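Local coordinates for hydrogenase maturation factor (Thermoanaerobacter tengcongensis, PDB 3VTH), which probably transfers a carbamoyl group from carbamoyl phosphate, at the expense of ATP, to the C-terminal cysteine of HypE during maturation of [NiFe]-hydrogenases, at residues A[291-294]-A[295-299]; A[602-605]-A[606-610]; A[622-625]-A[626-629]. All coordinates share one frame; numbering follows the deposited sequence.

Interaction 1: A[291-294]-A[295-299]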
ATOM      1  N   GLU A 291       0.150 -23.259 -15.771  1.00 44.96           N
ATOM      2  CA  GLU A 291       0.491 -22.558 -17.011  1.00 45.95           C
ATOM      3  C   GLU A 291       1.419 -21.368 -16.769  1.00 44.24           C
ATOM      4  O   GLU A 291       1.447 -20.786 -15.666  1.00 42.74           O
ATOM      5  CB  GLU A 291      -0.779 -22.065 -17.713  1.00 46.27           C
ATOM      6  CG  GLU A 291      -1.554 -23.141 -18.460  1.00 51.59           C
ATOM      7  CD  GLU A 291      -2.571 -22.526 -19.404  1.00 56.12           C
ATOM      8  OE1 GLU A 291      -2.269 -22.439 -20.612  1.00 59.63           O
ATOM      9  OE2 GLU A 291      -3.652 -22.088 -18.937  1.00 57.74           O
ATOM     10  N   LYS A 292       2.156 -20.999 -17.812  1.00 44.31           N
ATOM     11  CA  LYS A 292       3.167 -19.947 -17.726  1.00 43.55           C
ATOM     12  C   LYS A 292       2.814 -18.744 -18.592  1.00 41.69           C
ATOM     13  O   LYS A 292       2.339 -18.904 -19.701  1.00 41.63           O
ATOM     14  CB  LYS A 292       4.529 -20.496 -18.161  1.00 45.40           C
ATOM     15  CG  LYS A 292       5.226 -21.345 -17.105  1.00 48.76           C
ATOM     16  CD  LYS A 292       6.650 -21.675 -17.544  1.00 52.54           C
ATOM     17  CE  LYS A 292       7.295 -22.662 -16.603  1.00 56.02           C
ATOM     18  NZ  LYS A 292       6.882 -24.054 -16.937  1.00 59.64           N
ATOM     19  N   LEU A 293       3.047 -17.540 -18.069  1.00 39.61           N
ATOM     20  CA  LEU A 293       2.979 -16.328 -18.884  1.00 38.18           C
ATOM     21  C   LEU A 293       4.291 -16.186 -19.682  1.00 39.26           C
ATOM     22  O   LEU A 293       5.169 -17.048 -19.591  1.00 39.42           O
ATOM     23  CB  LEU A 293       2.686 -15.101 -18.009  1.00 36.48           C
ATOM     24  CG  LEU A 293       1.377 -15.102 -17.207  1.00 34.74           C
ATOM     25  CD1 LEU A 293       1.273 -13.896 -16.245  1.00 34.07           C
ATOM     26  CD2 LEU A 293       0.145 -15.164 -18.116  1.00 33.67           C
ATOM     27  N   ALA A 294       4.412 -15.119 -20.470  1.00 39.05           N
ATOM     28  CA  ALA A 294       5.594 -14.894 -21.312  1.00 40.39           C
ATOM     29  C   ALA A 294       6.853 -14.670 -20.477  1.00 40.13           C
ATOM     30  O   ALA A 294       6.763 -14.265 -19.319  1.00 38.71           O
ATOM     31  CB  ALA A 294       5.363 -13.696 -22.216  1.00 40.22           C
ATOM     32  N   LYS A 295       8.019 -14.926 -21.069  1.00 41.48           N
ATOM     33  CA  LYS A 295       9.303 -14.548 -20.455  1.00 41.91           C
ATOM     34  C   LYS A 295       9.352 -13.035 -20.227  1.00 39.96           C
ATOM     35  O   LYS A 295       8.766 -12.272 -20.992  1.00 39.94           O
ATOM     36  CB  LYS A 295      10.494 -14.992 -21.319  1.00 44.15           C
ATOM     37  CG  LYS A 295      10.523 -16.485 -21.611  1.00 48.26           C
ATOM     38  CD  LYS A 295      11.935 -17.023 -21.936  1.00 52.12           C
ATOM     39  CE  LYS A 295      12.327 -16.794 -23.394  1.00 55.69           C
ATOM     40  NZ  LYS A 295      13.404 -17.727 -23.885  1.00 57.93           N
ATOM     41  N   GLY A 296      10.025 -12.607 -19.160  1.00 38.63           N
ATOM     42  CA  GLY A 296      10.117 -11.184 -18.845  1.00 36.34           C
ATOM     43  C   GLY A 296       8.966 -10.619 -18.033  1.00 34.27           C
ATOM     44  O   GLY A 296       8.897  -9.408 -17.821  1.00 32.93           O
ATOM     45  N   ILE A 297       8.044 -11.470 -17.579  1.00 33.61           N
ATOM     46  CA  ILE A 297       6.994 -10.993 -16.676  1.00 32.22           C
ATOM     47  C   ILE A 297       7.540 -11.015 -15.243  1.00 31.53           C
ATOM     48  O   ILE A 297       7.591  -9.977 -14.551  1.00 30.38           O
ATOM     49  CB  ILE A 297       5.666 -11.834 -16.766  1.00 32.40           C
ATOM     50  CG1 ILE A 297       4.996 -11.731 -18.153  1.00 32.98           C
ATOM     51  CG2 ILE A 297       4.695 -11.475 -15.640  1.00 30.27           C
ATOM     52  CD1 ILE A 297       4.530 -10.359 -18.524  1.00 32.73           C
ATOM     53  N   ALA A 298       7.911 -12.206 -14.785  1.00 31.42           N
ATOM     54  CA  ALA A 298       8.402 -12.365 -13.420  1.00 31.28           C
ATOM     55  C   ALA A 298       9.449 -13.466 -13.369  1.00 32.78           C
ATOM     56  O   ALA A 298       9.340 -14.422 -12.590  1.00 32.53           O
ATOM     57  CB  ALA A 298       7.244 -12.650 -12.454  1.00 30.15           C
ATOM     58  N   ASP A 299      10.468 -13.324 -14.212  1.00 34.82           N
ATOM     59  CA  ASP A 299      11.525 -14.322 -14.316  1.00 37.23           C
ATOM     60  C   ASP A 299      12.243 -14.489 -12.981  1.00 37.13           C
ATOM     61  O   ASP A 299      12.545 -13.505 -12.307  1.00 36.64           O
ATOM     62  CB  ASP A 299      12.549 -13.941 -15.386  1.00 39.13           C
ATOM     63  CG  ASP A 299      11.936 -13.810 -16.776  1.00 42.01           C
ATOM     64  OD1 ASP A 299      12.537 -13.091 -17.597  1.00 45.52           O
ATOM     65  OD2 ASP A 299      10.868 -14.416 -17.048  1.00 42.62           O
TER
HETATM   66  O   HOH W   1       8.024 -14.505 -16.507  1.00 23.10           O
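Ala-294 and Ile-297 are the ends of a type II beta turn, and Ile-297 leans back across it so that its CG1 methylene packs against a carbonyl oxygen, 3.3 Å from Ala-294 O. The apolar contact is made by the same methylene, which meets CB of Leu-293 at 4.1 Å. With CG1 anti to the carbonyl carbon (chi1 -64°), the isoleucine's longer branch is laid against the residues leading into the turn. Gly-296 has the positive phi (86°) of the third position in such a turn, where a side chain would be pressed against the preceding carbonyl oxygen.

The polar contacts lie on the Asp-299 side. Gly-296 N donates to Asp-299 OD2 at 2.9 Å, meeting it on the syn side, 25° out of the carboxylate plane; a second, weak bond goes to OD1. A water ties the turn together: it donates to Ala-294 O (3.1 Å) and to Asp-299 OD2, and accepts from Ala-298 N (2.9 Å). An aspartate suits this place because its short carboxylate reaches both backbone and water.

The turn lies in the loop joining strands 283-287 and 303-307. Leu-293 and Ile-297 rest on Leu-304 of the latter strand, while Ala-294 touches Asp-235 and Ile-297 touches Val-238 of helix 235-245.

Interaction 2: A[602-605]-A[606-610]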
ATOM      1  N   ASP A 602      21.919 -10.410   0.598  1.00 25.00           N
ATOM      2  CA  ASP A 602      22.699 -10.136  -0.630  1.00 26.24           C
ATOM      3  C   ASP A 602      24.041 -10.876  -0.634  1.00 26.58           C
ATOM      4  O   ASP A 602      24.469 -11.393  -1.671  1.00 27.03           O
ATOM      5  CB  ASP A 602      22.939  -8.638  -0.829  1.00 26.04           C
ATOM      6  CG  ASP A 602      21.681  -7.889  -1.270  1.00 28.55           C
ATOM      7  OD1 ASP A 602      20.671  -8.539  -1.630  1.00 29.31           O
ATOM      8  OD2 ASP A 602      21.711  -6.639  -1.234  1.00 30.11           O
ATOM      9  N   ALA A 603      24.699 -10.924   0.528  1.00 26.22           N
ATOM     10  CA  ALA A 603      25.968 -11.663   0.668  1.00 26.63           C
ATOM     11  C   ALA A 603      25.808 -13.159   0.338  1.00 27.53           C
ATOM     12  O   ALA A 603      26.636 -13.759  -0.373  1.00 28.33           O
ATOM     13  CB  ALA A 603      26.549 -11.474   2.083  1.00 25.40           C
ATOM     14  N   VAL A 604      24.757 -13.773   0.877  1.00 27.36           N
ATOM     15  CA  VAL A 604      24.439 -15.178   0.573  1.00 27.53           C
ATOM     16  C   VAL A 604      24.167 -15.380  -0.912  1.00 28.22           C
ATOM     17  O   VAL A 604      24.718 -16.304  -1.526  1.00 28.79           O
ATOM     18  CB  VAL A 604      23.219 -15.690   1.387  1.00 27.57           C
ATOM     19  CG1 VAL A 604      22.818 -17.115   0.944  1.00 27.84           C
ATOM     20  CG2 VAL A 604      23.527 -15.637   2.886  1.00 27.14           C
ATOM     21  N   ALA A 605      23.331 -14.522  -1.498  1.00 26.99           N
ATOM     22  CA  ALA A 605      22.963 -14.682  -2.916  1.00 28.01           C
ATOM     23  C   ALA A 605      24.203 -14.629  -3.833  1.00 29.02           C
ATOM     24  O   ALA A 605      24.333 -15.439  -4.764  1.00 29.79           O
ATOM     25  CB  ALA A 605      21.932 -13.645  -3.337  1.00 26.94           C
ATOM     26  N   ALA A 606      25.110 -13.699  -3.537  1.00 28.54           N
ATOM     27  CA  ALA A 606      26.357 -13.538  -4.295  1.00 30.67           C
ATOM     28  C   ALA A 606      27.293 -14.739  -4.120  1.00 31.33           C
ATOM     29  O   ALA A 606      27.876 -15.231  -5.082  1.00 32.03           O
ATOM     30  CB  ALA A 606      27.073 -12.240  -3.878  1.00 29.61           C
ATOM     31  N   LEU A 607      27.407 -15.205  -2.879  1.00 31.52           N
ATOM     32  CA  LEU A 607      28.320 -16.282  -2.532  1.00 33.02           C
ATOM     33  C   LEU A 607      27.919 -17.589  -3.168  1.00 34.10           C
ATOM     34  O   LEU A 607      28.785 -18.365  -3.567  1.00 35.20           O
ATOM     35  CB  LEU A 607      28.426 -16.454  -1.014  1.00 32.56           C
ATOM     36  CG  LEU A 607      29.397 -15.477  -0.343  1.00 34.86           C
ATOM     37  CD1 LEU A 607      29.227 -15.503   1.177  1.00 36.07           C
ATOM     38  CD2 LEU A 607      30.851 -15.806  -0.734  1.00 34.94           C
ATOM     39  N   ILE A 608      26.618 -17.857  -3.247  1.00 33.27           N
ATOM     40  CA  ILE A 608      26.185 -19.104  -3.888  1.00 34.83           C
ATOM     41  C   ILE A 608      25.819 -18.919  -5.363  1.00 35.95           C
ATOM     42  O   ILE A 608      25.219 -19.798  -5.984  1.00 36.93           O
ATOM     43  CB  ILE A 608      25.112 -19.862  -3.072  1.00 34.35           C
ATOM     44  CG1 ILE A 608      23.768 -19.115  -3.074  1.00 33.47           C
ATOM     45  CG2 ILE A 608      25.620 -20.074  -1.624  1.00 33.66           C
ATOM     46  CD1 ILE A 608      22.632 -19.922  -2.453  1.00 33.43           C
ATOM     47  N   GLY A 609      26.208 -17.777  -5.920  1.00 36.20           N
ATOM     48  CA  GLY A 609      26.078 -17.545  -7.353  1.00 37.93           C
ATOM     49  C   GLY A 609      24.661 -17.380  -7.873  1.00 38.48           C
ATOM     50  O   GLY A 609      24.397 -17.688  -9.039  1.00 39.20           O
ATOM     51  N   VAL A 610      23.764 -16.874  -7.051  1.00 38.14           N
ATOM     52  CA  VAL A 610      22.431 -16.531  -7.497  1.00 39.09           C
ATOM     53  C   VAL A 610      22.490 -15.371  -8.468  1.00 40.18           C
ATOM     54  O   VAL A 610      21.929 -15.415  -9.501  1.00 40.69           O
ATOM     55  CB  VAL A 610      21.520 -16.214  -6.322  1.00 38.01           C
ATOM     56  CG1 VAL A 610      20.208 -15.628  -6.754  1.00 37.66           C
ATOM     57  CG2 VAL A 610      21.280 -17.414  -5.527  1.00 38.31           C
TER
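Ala-605 O takes its hydrogen bond from Val-610 N, five residues on, at 2.8 Å, where an uninterrupted alpha helix would offer it the amide of Gly-609. That amide, Gly-609 N, donates instead to Ala-606 O at 3.2 Å. Before this change the helical pattern is regular: Ala-606 N and Leu-607 N bond to the carbonyls of Asp-602 and Ala-603. Ile-608 N follows suit, bonding to Val-604 O at 3.0 Å with an N-H...O angle of 160°.

This pair of bonds at the end, the shorter within the span of the longer, is a Schellman motif, which ends helix 597-607. Gly-609 is its C-prime residue, with a phi of 70° that a residue without CB adopts at little cost. The reversal brings Val-610 back over the last turn, as the motif commonly does, and its CB rests 4.0 Å from CB of Ala-605; alanine suits the spot because its single methyl lets the returning valine come close. Ile-608 holds CG1 between its own backbone N and carbonyl carbon (chi1 70°), which sets that methylene 3.3 Å from Val-604 O and carries CD1 to 4.4 Å from Val-604 CG1.

The small side chains also let neighbouring helices approach: Ala-606 touches Ala-555 of helix 551-559, and Ala-605 touches Ala-620 of helix 619-626. At the N-terminal end of 602-610, Asp-602 OD2 forms a salt bridge with Arg-599, one turn earlier in the same helix.

Interaction 3: A[622-625]-A[626-629]. With AP2 (phosphomethylphosphonic acid adenosyl ester), chain H.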
ATOM      1  N   MET A 622      14.755 -11.523  -3.089  1.00 26.66           N
ATOM      2  CA  MET A 622      13.556 -12.117  -3.670  1.00 27.72           C
ATOM      3  C   MET A 622      13.864 -13.403  -4.427  1.00 28.08           C
ATOM      4  O   MET A 622      13.134 -14.380  -4.321  1.00 27.91           O
ATOM      5  CB  MET A 622      12.859 -11.102  -4.598  1.00 27.22           C
ATOM      6  CG  MET A 622      12.305  -9.893  -3.826  1.00 28.93           C
ATOM      7  SD  MET A 622      11.746  -8.561  -4.927  1.00 34.80           S
ATOM      8  CE  MET A 622      10.265  -9.322  -5.590  1.00 32.83           C
ATOM      9  N   GLU A 623      14.956 -13.404  -5.186  1.00 28.56           N
ATOM     10  CA  GLU A 623      15.307 -14.599  -5.952  1.00 30.24           C
ATOM     11  C   GLU A 623      15.730 -15.742  -5.031  1.00 29.68           C
ATOM     12  O   GLU A 623      15.356 -16.889  -5.255  1.00 29.84           O
ATOM     13  CB  GLU A 623      16.381 -14.288  -6.989  1.00 32.17           C
ATOM     14  CG  GLU A 623      15.880 -13.328  -8.092  1.00 34.96           C
ATOM     15  CD  GLU A 623      16.900 -13.115  -9.199  1.00 40.10           C
ATOM     16  OE1 GLU A 623      17.918 -13.853  -9.240  1.00 43.77           O
ATOM     17  OE2 GLU A 623      16.679 -12.217 -10.037  1.00 39.89           O
ATOM     18  N   LEU A 624      16.476 -15.404  -3.984  1.00 28.84           N
ATOM     19  CA  LEU A 624      16.914 -16.373  -2.985  1.00 29.14           C
ATOM     20  C   LEU A 624      15.724 -17.052  -2.302  1.00 29.58           C
ATOM     21  O   LEU A 624      15.701 -18.281  -2.153  1.00 30.63           O
ATOM     22  CB  LEU A 624      17.846 -15.690  -1.968  1.00 28.13           C
ATOM     23  CG  LEU A 624      18.651 -16.533  -0.980  1.00 29.33           C
ATOM     24  CD1 LEU A 624      19.550 -17.548  -1.700  1.00 29.68           C
ATOM     25  CD2 LEU A 624      19.472 -15.619  -0.057  1.00 30.72           C
ATOM     26  N   GLU A 625      14.722 -16.255  -1.928  1.00 29.51           N
ATOM     27  CA  GLU A 625      13.486 -16.786  -1.351  1.00 30.02           C
ATOM     28  C   GLU A 625      12.719 -17.671  -2.335  1.00 30.23           C
ATOM     29  O   GLU A 625      12.236 -18.745  -1.960  1.00 30.64           O
ATOM     30  CB  GLU A 625      12.566 -15.647  -0.847  1.00 29.49           C
ATOM     31  CG  GLU A 625      11.299 -16.178  -0.113  1.00 31.29           C
ATOM     32  CD  GLU A 625      10.181 -15.137   0.061  1.00 34.21           C
ATOM     33  OE1 GLU A 625      10.354 -13.973  -0.352  1.00 32.83           O
ATOM     34  OE2 GLU A 625       9.111 -15.498   0.603  1.00 36.19           O
ATOM     35  N   SER A 626      12.623 -17.233  -3.590  1.00 29.65           N
ATOM     36  CA  SER A 626      11.867 -17.969  -4.603  1.00 31.00           C
ATOM     37  C   SER A 626      12.417 -19.361  -4.902  1.00 32.14           C
ATOM     38  O   SER A 626      11.661 -20.251  -5.274  1.00 32.95           O
ATOM     39  CB  SER A 626      11.785 -17.194  -5.919  1.00 30.88           C
ATOM     40  OG  SER A 626      10.996 -16.025  -5.740  1.00 31.99           O
ATOM     41  N   LEU A 627      13.719 -19.545  -4.756  1.00 31.88           N
ATOM     42  CA  LEU A 627      14.312 -20.832  -5.141  1.00 34.52           C
ATOM     43  C   LEU A 627      14.406 -21.839  -3.991  1.00 34.98           C
ATOM     44  O   LEU A 627      14.858 -22.975  -4.182  1.00 35.19           O
ATOM     45  CB  LEU A 627      15.674 -20.615  -5.820  1.00 34.52           C
ATOM     46  CG  LEU A 627      16.744 -19.861  -5.034  1.00 34.01           C
ATOM     47  CD1 LEU A 627      17.442 -20.773  -4.018  1.00 35.87           C
ATOM     48  CD2 LEU A 627      17.785 -19.262  -6.004  1.00 36.47           C
ATOM     49  N   MET A 628      13.989 -21.437  -2.796  1.00 34.77           N
ATOM     50  CA  MET A 628      14.234 -22.273  -1.619  1.00 36.94           C
ATOM     51  C   MET A 628      13.517 -23.633  -1.635  1.00 38.38           C
ATOM     52  O   MET A 628      12.408 -23.760  -2.150  1.00 37.91           O
ATOM     53  CB  MET A 628      14.011 -21.496  -0.312  1.00 36.74           C
ATOM     54  CG  MET A 628      12.630 -21.499   0.275  1.00 40.64           C
ATOM     55  SD  MET A 628      12.776 -20.917   2.000  1.00 46.60           S
ATOM     56  CE  MET A 628      12.671 -22.463   2.851  1.00 49.04           C
ATOM     57  N   ALA A 629      14.188 -24.648  -1.090  1.00 39.49           N
ATOM     58  CA  ALA A 629      13.617 -25.981  -1.006  1.00 41.96           C
ATOM     59  C   ALA A 629      12.805 -26.115   0.274  1.00 42.69           C
ATOM     60  O   ALA A 629      12.637 -25.145   1.034  1.00 41.60           O
ATOM     61  CB  ALA A 629      14.728 -27.061  -1.062  1.00 43.05           C
TER
HETATM   62  PB  AP2 H 806      15.370   0.202   4.108  1.00 38.84           P
HETATM   63  O1B AP2 H 806      16.158  -1.078   3.983  1.00 38.10           O
HETATM   64  O2B AP2 H 806      14.837   0.528   5.469  1.00 34.03           O
HETATM   65  O3B AP2 H 806      16.043   1.349   3.397  1.00 40.69           O
HETATM   66  C3A AP2 H 806      13.912  -0.140   3.086  1.00 34.10           C
HETATM   67  PA  AP2 H 806      12.799  -1.422   3.733  1.00 34.45           P
HETATM   68  O1A AP2 H 806      11.610  -1.263   2.796  1.00 30.12           O
HETATM   69  O2A AP2 H 806      12.576  -1.420   5.225  1.00 29.34           O
HETATM   70  O5' AP2 H 806      13.563  -2.816   3.425  1.00 34.22           O
HETATM   71  C5' AP2 H 806      13.684  -3.214   2.064  1.00 36.48           C
HETATM   72  C4' AP2 H 806      14.731  -4.304   2.059  1.00 37.36           C
HETATM   73  O4' AP2 H 806      14.179  -5.500   2.611  1.00 37.86           O
HETATM   74  C3' AP2 H 806      15.172  -4.683   0.659  1.00 38.49           C
HETATM   75  O3' AP2 H 806      16.116  -3.736   0.149  1.00 39.84           O
HETATM   76  C2' AP2 H 806      15.754  -6.056   0.925  1.00 39.11           C
HETATM   77  O2' AP2 H 806      17.084  -5.854   1.416  1.00 38.39           O
HETATM   78  C1' AP2 H 806      14.840  -6.626   2.019  1.00 37.66           C
HETATM   79  N9  AP2 H 806      13.893  -7.567   1.353  1.00 37.59           N
HETATM   80  C8  AP2 H 806      12.942  -7.274   0.431  1.00 37.42           C
HETATM   81  N7  AP2 H 806      12.298  -8.391  -0.001  1.00 37.34           N
HETATM   82  C5  AP2 H 806      12.837  -9.438   0.654  1.00 37.29           C
HETATM   83  C6  AP2 H 806      12.632 -10.908   0.674  1.00 37.62           C
HETATM   84  N6  AP2 H 806      11.688 -11.499  -0.101  1.00 36.46           N
HETATM   85  N1  AP2 H 806      13.430 -11.640   1.499  1.00 37.69           N
HETATM   86  C2  AP2 H 806      14.362 -11.078   2.298  1.00 36.89           C
HETATM   87  N3  AP2 H 806      14.609  -9.750   2.317  1.00 36.25           N
HETATM   88  C4  AP2 H 806      13.891  -8.898   1.532  1.00 36.56           C
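Ser-626 folds its hydroxyl back along the helix toward Met-622, so that OG and the backbone N of the serine both lie 3.0 Å from Met-622 O. The amide bond is an ordinary helical one. The hydroxyl bond is less certain, because OG also pairs with Asp-302, and its proton may serve either acceptor. Serine fits here because its OG, anti to the carbonyl carbon (chi1 -67°), stays close enough to the backbone to reach the preceding turn.

Glu-625 heads elsewhere. Its extended chain brings OE1 to the adenine amino group of the bound nucleotide analogue AP2, whose N6 donates across 2.8 Å at an angle of 146°. OE2 accepts from the backbone N of Arg-707, and a carboxylate fixed at both oxygens would be hindered from rotating. Met-622 approaches from off the plane of the same base, with CG 4.1 Å from both N6 and N7 of AP2, and it also touches the other bound analogue, APC.

Helix 619-626 thus carries part of the AP2 adenine site in the Kae1-like domain, and its bonding weakens toward its end. Leu-627 N still bonds to Glu-623 O, at 3.2 Å and only 136°, and Met-628 N makes a weak bond to Glu-625 O. Here Leu-627 turns its side chain back over the carbonyls of the last turn: CG lies 3.3 Å from Glu-623 O and 3.4 Å from Leu-624 O, while CD1 approaches CD1 of Leu-624 at 4.5 Å. An alanine in its place would lack this branched cover, and would probably leave both carbonyl oxygens less shielded and Leu-624 CD1 without that methyl neighbour. Leu-624 O accepts from Ser-670 OG of helix 666-692, which Met-628 also touches.

Interactions 2 and 3 hold successive helices of the Kae1-like domain and touch directly: Val-604 and Ile-608 pack on Leu-624, and Val-610 on Leu-627 and Glu-623. Interaction 2 is the more deeply buried, and its chemistry is mostly backbone bonds and small apolar side chains. Interaction 3, partly buried, adds polar groups directed at a nucleotide. Interaction 1, partly buried like interaction 3, lies in the telomere recombination (YrdC-like) region; its turn is joined by water and a carboxylate rather than helical bonds. Its centre lies about 17 Å from that of interaction 3, with nearest atoms about 5 Å apart, and about 24 Å from that of interaction 2.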